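Local structure of cysteine protease (Xylella fastidiosa, 3OIS) at residues L133-W144 with Q171-T182; D62-Y70 with A84-I92. The protein probably cleaves peptide bonds as a papain-family cysteine protease and binds uridine-5'-diphosphate. All blocks are in the same frame, centred on the assembly; numbering follows the deposited sequence. Where two conformers were deposited one is given.

Interaction 1 of 2, residues L133-W144 with Q171-T182; sequences LHKLGVCPEKEW and QCYKDAQNYKIT. With UDP (uridine-5'-diphosphate), chain E.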
loop_
_atom_site.group_PDB
_atom_site.type_symbol
_atom_site.label_atom_id
_atom_site.label_comp_id
_atom_site.label_asym_id
_atom_site.label_seq_id
_atom_site.Cartn_x
_atom_site.Cartn_y
_atom_site.Cartn_z
ATOM N N LEU A 133 -6.996 -6.022 8.873
ATOM C CA LEU A 133 -6.951 -7.368 8.273
ATOM C C LEU A 133 -6.848 -8.513 9.266
ATOM O O LEU A 133 -7.359 -9.601 8.943
ATOM C CB LEU A 133 -5.840 -7.441 7.240
ATOM C CG LEU A 133 -6.060 -6.523 6.054
ATOM C CD1 LEU A 133 -4.765 -6.527 5.088
ATOM C CD2 LEU A 133 -7.314 -6.847 5.269
ATOM N N HIS A 134 -6.136 -8.303 10.371
ATOM C CA HIS A 134 -5.885 -9.353 11.369
ATOM C C HIS A 134 -7.131 -9.617 12.220
ATOM O O HIS A 134 -7.494 -10.775 12.440
ATOM C CB HIS A 134 -4.746 -8.951 12.277
ATOM C CG HIS A 134 -4.275 -10.053 13.183
ATOM N ND1 HIS A 134 -3.641 -9.818 14.395
ATOM C CD2 HIS A 134 -4.335 -11.404 13.036
ATOM C CE1 HIS A 134 -3.321 -10.979 14.952
ATOM N NE2 HIS A 134 -3.740 -11.961 14.161
ATOM N N LYS A 135 -7.756 -8.545 12.701
ATOM C CA LYS A 135 -8.882 -8.641 13.626
ATOM C C LYS A 135 -10.264 -8.672 12.981
ATOM O O LYS A 135 -11.174 -9.326 13.529
ATOM C CB LYS A 135 -8.852 -7.444 14.583
ATOM C CG LYS A 135 -7.582 -7.347 15.374
ATOM C CD LYS A 135 -7.341 -8.512 16.328
ATOM C CE LYS A 135 -6.038 -8.302 17.089
ATOM N NZ LYS A 135 -5.745 -9.422 18.003
ATOM N N LEU A 136 -10.461 -7.993 11.831
ATOM C CA LEU A 136 -11.749 -7.896 11.163
ATOM C C LEU A 136 -11.740 -8.659 9.835
ATOM O O LEU A 136 -12.764 -9.074 9.372
ATOM C CB LEU A 136 -12.101 -6.440 10.898
ATOM C CG LEU A 136 -11.988 -5.524 12.126
ATOM C CD1 LEU A 136 -12.555 -4.132 11.859
ATOM C CD2 LEU A 136 -12.656 -6.171 13.360
ATOM N N GLY A 137 -10.563 -8.767 9.173
ATOM C CA GLY A 137 -10.580 -9.303 7.799
ATOM C C GLY A 137 -10.914 -8.227 6.770
ATOM O O GLY A 137 -10.599 -6.983 6.979
ATOM N N VAL A 138 -11.481 -8.639 5.657
ATOM C CA VAL A 138 -11.950 -7.727 4.609
ATOM C C VAL A 138 -12.966 -8.462 3.757
ATOM O O VAL A 138 -12.776 -9.667 3.443
ATOM C CB VAL A 138 -10.768 -7.192 3.714
ATOM C CG1 VAL A 138 -9.857 -8.375 3.160
ATOM C CG2 VAL A 138 -11.269 -6.249 2.627
ATOM N N CYS A 139 -14.047 -7.775 3.418
ATOM C CA CYS A 139 -15.094 -8.389 2.545
ATOM C C CYS A 139 -14.771 -8.116 1.079
ATOM O O CYS A 139 -13.957 -7.261 0.749
ATOM C CB CYS A 139 -16.470 -7.841 2.910
ATOM S SG CYS A 139 -16.699 -6.077 2.660
ATOM N N PRO A 140 -15.427 -8.837 0.144
ATOM C CA PRO A 140 -15.234 -8.533 -1.240
ATOM C C PRO A 140 -15.693 -7.109 -1.642
ATOM O O PRO A 140 -16.695 -6.581 -1.124
ATOM C CB PRO A 140 -16.151 -9.614 -1.948
ATOM C CG PRO A 140 -16.066 -10.774 -0.975
ATOM C CD PRO A 140 -16.267 -10.048 0.361
ATOM N N GLU A 141 -15.010 -6.502 -2.607
ATOM C CA GLU A 141 -15.348 -5.169 -2.997
ATOM C C GLU A 141 -16.786 -5.102 -3.566
ATOM O O GLU A 141 -17.449 -4.137 -3.348
ATOM C CB GLU A 141 -14.261 -4.513 -3.865
ATOM C CG GLU A 141 -14.502 -3.036 -4.087
ATOM C CD GLU A 141 -13.192 -2.349 -4.398
ATOM O OE1 GLU A 141 -12.770 -2.331 -5.591
ATOM O OE2 GLU A 141 -12.629 -1.825 -3.418
ATOM N N LYS A 142 -17.270 -6.169 -4.204
ATOM C CA LYS A 142 -18.678 -6.140 -4.658
ATOM C C LYS A 142 -19.683 -5.901 -3.595
ATOM O O LYS A 142 -20.706 -5.258 -3.881
ATOM C CB LYS A 142 -19.041 -7.373 -5.531
ATOM C CG LYS A 142 -18.511 -7.170 -6.980
ATOM C CD LYS A 142 -18.493 -8.406 -7.887
ATOM C CE LYS A 142 -18.032 -8.008 -9.296
ATOM N NZ LYS A 142 -18.266 -9.100 -10.311
ATOM N N GLU A 143 -19.420 -6.398 -2.383
ATOM C CA GLU A 143 -20.287 -6.225 -1.227
ATOM C C GLU A 143 -20.143 -4.833 -0.591
ATOM O O GLU A 143 -21.037 -4.347 0.085
ATOM C CB GLU A 143 -19.924 -7.294 -0.190
ATOM C CG GLU A 143 -20.869 -7.444 0.975
ATOM C CD GLU A 143 -20.521 -8.664 1.828
ATOM O OE1 GLU A 143 -19.464 -9.300 1.594
ATOM O OE2 GLU A 143 -21.328 -9.005 2.738
ATOM N N TRP A 144 -18.983 -4.184 -0.797
ATOM C CA TRP A 144 -18.754 -2.816 -0.243
ATOM C C TRP A 144 -17.925 -2.048 -1.262
ATOM O O TRP A 144 -16.645 -2.001 -1.152
ATOM C CB TRP A 144 -18.070 -2.843 1.167
ATOM C CG TRP A 144 -18.258 -1.516 1.880
ATOM C CD1 TRP A 144 -17.277 -0.598 2.214
ATOM C CD2 TRP A 144 -19.514 -0.942 2.313
ATOM N NE1 TRP A 144 -17.852 0.506 2.777
ATOM C CE2 TRP A 144 -19.217 0.312 2.913
ATOM C CE3 TRP A 144 -20.846 -1.356 2.251
ATOM C CZ2 TRP A 144 -20.233 1.169 3.423
ATOM C CZ3 TRP A 144 -21.853 -0.538 2.826
ATOM C CH2 TRP A 144 -21.545 0.724 3.364
ATOM N N GLN A 171 -23.547 -7.107 7.444
ATOM C CA GLN A 171 -23.272 -8.309 6.595
ATOM C C GLN A 171 -21.808 -8.266 6.096
ATOM O O GLN A 171 -21.126 -9.275 6.078
ATOM C CB GLN A 171 -24.250 -8.522 5.399
ATOM C CG GLN A 171 -24.209 -9.989 4.775
ATOM C CD GLN A 171 -24.246 -11.206 5.832
ATOM O OE1 GLN A 171 -25.090 -11.237 6.730
ATOM N NE2 GLN A 171 -23.264 -12.169 5.724
ATOM N N CYS A 172 -21.350 -7.062 5.758
ATOM C CA CYS A 172 -19.932 -6.846 5.362
ATOM C C CYS A 172 -18.975 -7.253 6.443
ATOM O O CYS A 172 -18.039 -7.979 6.185
ATOM C CB CYS A 172 -19.741 -5.390 4.986
ATOM S SG CYS A 172 -20.479 -4.955 3.447
ATOM N N TYR A 173 -19.208 -6.801 7.681
ATOM C CA TYR A 173 -18.370 -7.227 8.790
ATOM C C TYR A 173 -18.356 -8.732 9.007
ATOM O O TYR A 173 -17.302 -9.330 9.313
ATOM C CB TYR A 173 -18.766 -6.475 10.047
ATOM C CG TYR A 173 -18.256 -5.031 10.088
ATOM C CD1 TYR A 173 -19.053 -3.970 9.688
ATOM C CD2 TYR A 173 -16.956 -4.764 10.584
ATOM C CE1 TYR A 173 -18.612 -2.637 9.763
ATOM C CE2 TYR A 173 -16.496 -3.429 10.697
ATOM C CZ TYR A 173 -17.250 -2.407 10.259
ATOM O OH TYR A 173 -16.860 -1.097 10.325
ATOM N N LYS A 174 -19.550 -9.367 8.910
ATOM C CA LYS A 174 -19.582 -10.818 9.107
ATOM C C LYS A 174 -18.785 -11.534 8.000
ATOM O O LYS A 174 -17.948 -12.411 8.296
ATOM C CB LYS A 174 -21.030 -11.286 9.082
ATOM C CG LYS A 174 -21.227 -12.740 9.441
ATOM C CD LYS A 174 -22.672 -12.994 10.026
ATOM C CE LYS A 174 -23.119 -14.467 9.862
ATOM N NZ LYS A 174 -23.160 -14.736 8.366
ATOM N N ASP A 175 -19.033 -11.195 6.752
ATOM C CA ASP A 175 -18.318 -11.837 5.628
ATOM C C ASP A 175 -16.796 -11.560 5.713
ATOM O O ASP A 175 -15.966 -12.421 5.454
ATOM C CB ASP A 175 -18.918 -11.396 4.281
ATOM C CG ASP A 175 -20.349 -11.916 4.067
ATOM O OD1 ASP A 175 -20.726 -12.902 4.706
ATOM O OD2 ASP A 175 -21.099 -11.295 3.326
ATOM N N ALA A 176 -16.430 -10.343 6.134
ATOM C CA ALA A 176 -15.009 -10.021 6.176
ATOM C C ALA A 176 -14.212 -10.962 7.051
ATOM O O ALA A 176 -13.015 -11.198 6.809
ATOM C CB ALA A 176 -14.842 -8.565 6.675
ATOM N N GLN A 177 -14.847 -11.490 8.110
ATOM C CA GLN A 177 -14.220 -12.450 9.042
ATOM C C GLN A 177 -13.695 -13.702 8.377
ATOM O O GLN A 177 -12.840 -14.381 8.934
ATOM C CB GLN A 177 -15.175 -12.921 10.145
ATOM C CG GLN A 177 -15.544 -11.843 11.165
ATOM C CD GLN A 177 -14.527 -11.719 12.267
ATOM O OE1 GLN A 177 -14.100 -12.711 12.900
ATOM N NE2 GLN A 177 -14.140 -10.482 12.545
ATOM N N ASN A 178 -14.212 -14.018 7.203
ATOM C CA ASN A 178 -13.735 -15.221 6.483
ATOM C C ASN A 178 -12.380 -15.053 5.817
ATOM O O ASN A 178 -11.777 -16.029 5.326
ATOM C CB ASN A 178 -14.757 -15.614 5.452
ATOM C CG ASN A 178 -15.999 -16.156 6.104
ATOM O OD1 ASN A 178 -15.928 -16.775 7.181
ATOM N ND2 ASN A 178 -17.141 -15.880 5.508
ATOM N N TYR A 179 -11.879 -13.801 5.805
ATOM C CA TYR A 179 -10.678 -13.463 5.087
ATOM C C TYR A 179 -9.560 -12.817 5.978
ATOM O O TYR A 179 -8.677 -12.216 5.470
ATOM C CB TYR A 179 -11.056 -12.532 3.924
ATOM C CG TYR A 179 -12.144 -13.194 3.093
ATOM C CD1 TYR A 179 -11.847 -14.323 2.314
ATOM C CD2 TYR A 179 -13.435 -12.696 3.093
ATOM C CE1 TYR A 179 -12.838 -14.963 1.549
ATOM C CE2 TYR A 179 -14.473 -13.308 2.291
ATOM C CZ TYR A 179 -14.129 -14.469 1.548
ATOM O OH TYR A 179 -15.084 -15.146 0.808
ATOM N N LYS A 180 -9.622 -12.982 7.293
ATOM C CA LYS A 180 -8.566 -12.446 8.196
ATOM C C LYS A 180 -7.249 -12.987 7.856
ATOM O O LYS A 180 -7.095 -14.198 7.551
ATOM C CB LYS A 180 -8.853 -12.852 9.633
ATOM C CG LYS A 180 -10.239 -12.360 10.100
ATOM C CD LYS A 180 -10.297 -12.370 11.580
ATOM C CE LYS A 180 -10.686 -13.701 12.205
ATOM N NZ LYS A 180 -11.603 -13.479 13.443
ATOM N N ILE A 181 -6.222 -12.151 8.012
ATOM C CA ILE A 181 -4.863 -12.639 8.015
ATOM C C ILE A 181 -4.533 -13.340 9.351
ATOM O O ILE A 181 -5.278 -13.190 10.339
ATOM C CB ILE A 181 -3.759 -11.512 7.649
ATOM C CG1 ILE A 181 -3.637 -10.436 8.741
ATOM C CG2 ILE A 181 -4.031 -10.929 6.236
ATOM C CD1 ILE A 181 -2.462 -9.488 8.511
ATOM N N THR A 182 -3.460 -14.138 9.370
ATOM C CA THR A 182 -3.018 -14.742 10.661
ATOM C C THR A 182 -1.738 -14.157 11.306
ATOM O O THR A 182 -1.516 -14.285 12.520
ATOM C CB THR A 182 -2.960 -16.292 10.601
ATOM O OG1 THR A 182 -1.948 -16.648 9.676
ATOM C CG2 THR A 182 -4.325 -16.842 10.121
HETATM N N1 UDP E . 2.064 -8.341 16.250
HETATM C C2 UDP E . 2.795 -8.453 15.100
HETATM N N3 UDP E . 2.439 -9.443 14.192
HETATM C C4 UDP E . 1.393 -10.275 14.428
HETATM C C5 UDP E . 0.660 -10.199 15.627
HETATM C C6 UDP E . 0.964 -9.126 16.476
HETATM O O2 UDP E . 3.708 -7.736 14.836
HETATM O O4 UDP E . 1.207 -11.205 13.579
HETATM C "C1'" UDP E . 2.573 -7.338 17.249
HETATM C "C2'" UDP E . 2.305 -5.896 16.873
HETATM O "O2'" UDP E . 3.354 -5.154 17.492
HETATM C "C3'" UDP E . 1.041 -5.697 17.611
HETATM C "C4'" UDP E . 1.316 -6.428 18.944
HETATM O "O4'" UDP E . 2.042 -7.613 18.553
HETATM O "O3'" UDP E . 0.919 -4.298 17.856
HETATM C "C5'" UDP E . 0.011 -6.720 19.678
HETATM O "O5'" UDP E . -0.745 -7.594 18.843
HETATM P PA UDP E . -1.933 -8.433 19.319
HETATM O O1A UDP E . -2.791 -8.928 18.220
HETATM O O2A UDP E . -1.501 -9.461 20.308
HETATM O O3A UDP E . -2.726 -7.259 20.122
HETATM P PB UDP E . -4.216 -7.101 20.729
HETATM O O1B UDP E . -4.060 -6.688 22.119
HETATM O O2B UDP E . -4.835 -6.136 19.858
HETATM O O3B UDP E . -5.013 -8.369 20.673
HETATM O O HOH W 1 -3.257 -14.732 14.642
HETATM O O HOH W 2 -15.225 -8.086 10.454
#
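Ile181 N donates to Leu133 O at 2.9 Å, and this backbone bond pins the exit of 171-182 to the last turn of helix 126-135. Two weak hydrogen bonds follow the same seam, Val138 N to Ala176 O and the amide NE2 of Gln177 to Lys135 O, while Lys180 NZ holds the other end of that amide, OE1, at 2.7 Å. A water donates to both Leu136 O and Tyr173 O, and a second water joins His134 NE2 to Thr182 O. Gly137 follows the helix with positive phi, and its CA makes a CA-H...O contact with Ala176 O at 3.2 Å.

The apolar contacts are small. Ile181 CG1 lies against the backbone of His134, Ala176 CB meets Cys139 CB, and Cys139 SG is 3.9 Å from Cys172 CB. Cys172 SG in turn sits obliquely beside the indole of Trp144, 3.8 Å from CE3. Val138 O is buried against the Tyr179 ring without a polar partner.

Among the charged groups, Lys135, bent at chi2 (-64°), swings its NZ to UDP and donates to O1A and O3B, one oxygen on each phosphate. UDP is also hydrogen-bonded to Lys131, Asp41, Asp44, Phe45 and Tyr184. The end of helix 126-135, with His134 and Lys135, and strand 183-186, with Glu183 and Tyr184, thus line the nucleotide site, and the 171-182 segment leads into that strand.

Interaction 2 of 2, residues D62-Y70 with A84-I92; sequences DLTPPFQVY and AAAIQFERI
Phe67 and Gln88 lie flat against each other: the side-chain amide is stacked on the phenyl ring with the planes 10° apart, its CD over the ring centre, and the two side chains run in opposite directions. Gln88 CG also sits over this face, 3.6 Å from the ring centroid, as a CH-pi contact. The opposite face of the ring carries Pro65 CG, offset toward the rim, so the ring is held between Pro65 and the Gln88 amide. The Phe67 CG stands between the backbone N and the carbonyl carbon (chi1 60°), a setting that drops the ring onto the helix. There the ring edge meets Ala85 CB, 4.0 Å from CE1, and Ile92 CD1, 3.8 Å from CE2.

Beyond the stack, the same amide is held at both ends. Tyr70 OH donates to Gln88 OE1 at 2.7 Å, tilted 31° from the carbonyl plane, while NE2 goes to Glu99, so the rotation of the amide is fixed. The Tyr70 ring also packs on the helix, its CE2 3.8 Å from both Ala84 CB and Ala85 CB. Arg254 makes a cation-pi contact with the same ring.

Phe89 is turned differently. With CG anti to its backbone N, its ring reaches toward the start of the loop, where the edge carbon CE1 lies 3.3 Å from Leu63 O, in the ring plane. Leu63 crosses the ring at about a right angle, and Pro65 CB reaches CD1 obliquely.

Such packing joins the loop after strand 60-62 to one side of helix 78-93, whose neighbouring face rests on Leu240 of strand 233-245; in the papain fold this long helix lies at the boundary between the helical and the beta-rich domains.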
loop_
_atom_site.group_PDB
_atom_site.type_symbol
_atom_site.label_atom_id
_atom_site.label_comp_id
_atom_site.label_asym_id
_atom_site.label_seq_id
_atom_site.Cartn_x
_atom_site.Cartn_y
_atom_site.Cartn_z
ATOM N N ASP A 62 10.197 -11.254 -10.556
ATOM C CA ASP A 62 9.048 -10.516 -11.097
ATOM C C ASP A 62 7.791 -11.230 -10.723
ATOM O O ASP A 62 7.309 -12.169 -11.411
ATOM C CB ASP A 62 9.152 -10.252 -12.606
ATOM C CG ASP A 62 8.019 -9.411 -13.136
ATOM O OD1 ASP A 62 7.244 -8.837 -12.363
ATOM O OD2 ASP A 62 7.853 -9.348 -14.389
ATOM N N LEU A 63 7.190 -10.774 -9.618
ATOM C CA LEU A 63 5.965 -11.426 -9.090
ATOM C C LEU A 63 4.698 -10.760 -9.638
ATOM O O LEU A 63 3.636 -10.983 -9.114
ATOM C CB LEU A 63 5.932 -11.384 -7.512
ATOM C CG LEU A 63 7.213 -11.862 -6.770
ATOM C CD1 LEU A 63 6.904 -12.008 -5.264
ATOM C CD2 LEU A 63 7.688 -13.220 -7.344
ATOM N N THR A 64 4.842 -9.816 -10.560
ATOM C CA THR A 64 3.643 -9.058 -11.025
ATOM C C THR A 64 2.478 -10.046 -11.241
ATOM O O THR A 64 2.581 -11.005 -12.022
ATOM C CB THR A 64 3.914 -8.311 -12.346
ATOM O OG1 THR A 64 4.970 -7.383 -12.184
ATOM C CG2 THR A 64 2.665 -7.485 -12.827
ATOM N N PRO A 65 1.345 -9.789 -10.632
ATOM C CA PRO A 65 0.218 -10.743 -10.708
ATOM C C PRO A 65 -0.673 -10.421 -11.945
ATOM O O PRO A 65 -0.449 -9.399 -12.618
ATOM C CB PRO A 65 -0.508 -10.503 -9.377
ATOM C CG PRO A 65 -0.325 -9.067 -9.155
ATOM C CD PRO A 65 1.144 -8.738 -9.622
ATOM N N PRO A 66 -1.646 -11.290 -12.260
ATOM C CA PRO A 66 -2.408 -11.002 -13.445
ATOM C C PRO A 66 -3.469 -9.929 -13.244
ATOM O O PRO A 66 -3.805 -9.236 -14.232
ATOM C CB PRO A 66 -3.076 -12.359 -13.778
ATOM C CG PRO A 66 -2.380 -13.397 -12.906
ATOM C CD PRO A 66 -2.035 -12.582 -11.673
ATOM N N PHE A 67 -3.886 -9.686 -11.993
ATOM C CA PHE A 67 -4.936 -8.698 -11.812
ATOM C C PHE A 67 -4.403 -7.283 -12.005
ATOM O O PHE A 67 -3.319 -6.946 -11.516
ATOM C CB PHE A 67 -5.670 -8.871 -10.480
ATOM C CG PHE A 67 -4.763 -8.751 -9.215
ATOM C CD1 PHE A 67 -4.689 -7.555 -8.458
ATOM C CD2 PHE A 67 -4.116 -9.850 -8.745
ATOM C CE1 PHE A 67 -3.904 -7.567 -7.237
ATOM C CE2 PHE A 67 -3.350 -9.912 -7.610
ATOM C CZ PHE A 67 -3.176 -8.719 -6.841
ATOM N N GLN A 68 -5.180 -6.460 -12.692
ATOM C CA GLN A 68 -4.657 -5.162 -13.080
ATOM C C GLN A 68 -4.589 -4.253 -11.851
ATOM O O GLN A 68 -5.228 -4.523 -10.811
ATOM C CB GLN A 68 -5.500 -4.482 -14.149
ATOM C CG GLN A 68 -6.892 -4.192 -13.783
ATOM C CD GLN A 68 -7.751 -3.863 -15.036
ATOM O OE1 GLN A 68 -7.596 -2.799 -15.671
ATOM N NE2 GLN A 68 -8.671 -4.789 -15.374
ATOM N N VAL A 69 -3.839 -3.181 -12.021
ATOM C CA VAL A 69 -3.812 -2.144 -10.955
ATOM C C VAL A 69 -5.199 -1.615 -10.648
ATOM O O VAL A 69 -6.101 -1.592 -11.533
ATOM C CB VAL A 69 -2.823 -0.991 -11.263
ATOM C CG1 VAL A 69 -1.380 -1.477 -11.372
ATOM C CG2 VAL A 69 -3.300 -0.248 -12.520
ATOM N N TYR A 70 -5.367 -1.176 -9.410
ATOM C CA TYR A 70 -6.562 -0.400 -9.101
ATOM C C TYR A 70 -6.329 1.063 -9.293
ATOM O O TYR A 70 -5.216 1.479 -9.542
ATOM C CB TYR A 70 -6.933 -0.569 -7.602
ATOM C CG TYR A 70 -6.752 -1.962 -6.957
ATOM C CD1 TYR A 70 -7.255 -3.153 -7.572
ATOM C CD2 TYR A 70 -5.996 -2.113 -5.796
ATOM C CE1 TYR A 70 -7.124 -4.378 -6.980
ATOM C CE2 TYR A 70 -5.831 -3.378 -5.196
ATOM C CZ TYR A 70 -6.416 -4.512 -5.779
ATOM O OH TYR A 70 -6.281 -5.770 -5.203
ATOM N N ALA A 84 -5.044 -4.272 -0.022
ATOM C CA ALA A 84 -6.041 -5.043 -0.834
ATOM C C ALA A 84 -5.297 -5.933 -1.804
ATOM O O ALA A 84 -5.657 -7.135 -1.935
ATOM C CB ALA A 84 -6.969 -4.122 -1.596
ATOM N N ALA A 85 -4.268 -5.379 -2.442
ATOM C CA ALA A 85 -3.481 -6.144 -3.440
ATOM C C ALA A 85 -2.658 -7.264 -2.761
ATOM O O ALA A 85 -2.511 -8.383 -3.310
ATOM C CB ALA A 85 -2.594 -5.182 -4.336
ATOM N N ALA A 86 -2.051 -7.015 -1.585
ATOM C CA ALA A 86 -1.314 -8.057 -0.891
ATOM C C ALA A 86 -2.263 -9.221 -0.614
ATOM O O ALA A 86 -1.845 -10.384 -0.802
ATOM C CB ALA A 86 -0.729 -7.496 0.440
ATOM N N ILE A 87 -3.502 -8.924 -0.146
ATOM C CA ILE A 87 -4.557 -9.941 0.137
ATOM C C ILE A 87 -4.937 -10.669 -1.165
ATOM O O ILE A 87 -4.995 -11.899 -1.163
ATOM C CB ILE A 87 -5.816 -9.312 0.690
ATOM C CG1 ILE A 87 -5.542 -8.872 2.126
ATOM C CG2 ILE A 87 -6.935 -10.376 0.741
ATOM C CD1 ILE A 87 -5.297 -10.058 3.137
ATOM N N GLN A 88 -5.153 -9.928 -2.257
ATOM C CA GLN A 88 -5.546 -10.543 -3.534
ATOM C C GLN A 88 -4.443 -11.429 -4.043
ATOM O O GLN A 88 -4.748 -12.567 -4.485
ATOM C CB GLN A 88 -5.939 -9.481 -4.563
ATOM C CG GLN A 88 -6.532 -10.095 -5.795
ATOM C CD GLN A 88 -7.314 -9.105 -6.614
ATOM O OE1 GLN A 88 -7.558 -7.950 -6.193
ATOM N NE2 GLN A 88 -7.684 -9.528 -7.859
ATOM N N PHE A 89 -3.191 -10.973 -3.921
ATOM C CA PHE A 89 -2.062 -11.736 -4.355
ATOM C C PHE A 89 -1.940 -13.026 -3.567
ATOM O O PHE A 89 -1.644 -14.098 -4.166
ATOM C CB PHE A 89 -0.779 -10.911 -4.148
ATOM C CG PHE A 89 0.490 -11.588 -4.611
ATOM C CD1 PHE A 89 1.102 -11.223 -5.837
ATOM C CD2 PHE A 89 1.062 -12.620 -3.861
ATOM C CE1 PHE A 89 2.323 -11.864 -6.258
ATOM C CE2 PHE A 89 2.275 -13.240 -4.277
ATOM C CZ PHE A 89 2.894 -12.856 -5.480
ATOM N N GLU A 90 -2.055 -12.933 -2.226
ATOM C CA GLU A 90 -1.875 -14.115 -1.367
ATOM C C GLU A 90 -2.942 -15.164 -1.656
ATOM O O GLU A 90 -2.650 -16.379 -1.565
ATOM C CB GLU A 90 -1.822 -13.794 0.159
ATOM C CG GLU A 90 -0.592 -13.046 0.654
ATOM C CD GLU A 90 0.719 -13.814 0.564
ATOM O OE1 GLU A 90 0.941 -14.795 1.319
ATOM O OE2 GLU A 90 1.538 -13.393 -0.241
ATOM N N ARG A 91 -4.153 -14.732 -2.041
ATOM C CA ARG A 91 -5.236 -15.708 -2.269
ATOM C C ARG A 91 -4.926 -16.508 -3.516
ATOM O O ARG A 91 -5.162 -17.727 -3.552
ATOM C CB ARG A 91 -6.619 -15.056 -2.282
ATOM C CG ARG A 91 -7.099 -14.789 -0.823
ATOM C CD ARG A 91 -8.439 -14.121 -0.697
ATOM N NE ARG A 91 -9.548 -15.060 -0.907
ATOM C CZ ARG A 91 -10.270 -15.138 -2.024
ATOM N NH1 ARG A 91 -9.995 -14.333 -3.040
ATOM N NH2 ARG A 91 -11.269 -16.029 -2.128
ATOM N N ILE A 92 -4.342 -15.862 -4.506
ATOM C CA ILE A 92 -3.850 -16.621 -5.669
ATOM C C ILE A 92 -2.836 -17.673 -5.234
ATOM O O ILE A 92 -3.074 -18.873 -5.392
ATOM C CB ILE A 92 -3.274 -15.702 -6.743
ATOM C CG1 ILE A 92 -4.397 -14.808 -7.296
ATOM C CG2 ILE A 92 -2.577 -16.531 -7.858
ATOM C CD1 ILE A 92 -3.823 -13.658 -8.112
#

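Helix 78-93 connects the two contacts. Interaction 2 uses its residues 84-92, and Ile87 and Arg91, which take no part in meeting the loop 62-70, carry it over to interaction 1: Ile87 packs on Leu133, Val138 and Ile181, and Arg91 on Tyr179. The centres are about 17 Å apart. Both are partly buried, but the centre of interaction 2 lies nearer the centre of the chain, about 12 Å against 18 Å. Their chemistry also differs. Interaction 2, away from the annotated sites, is stacked aromatic and aliphatic surface with a single direct hydrogen bond, whereas interaction 1 relies on backbone bonds, waters and charged groups and borders the UDP site.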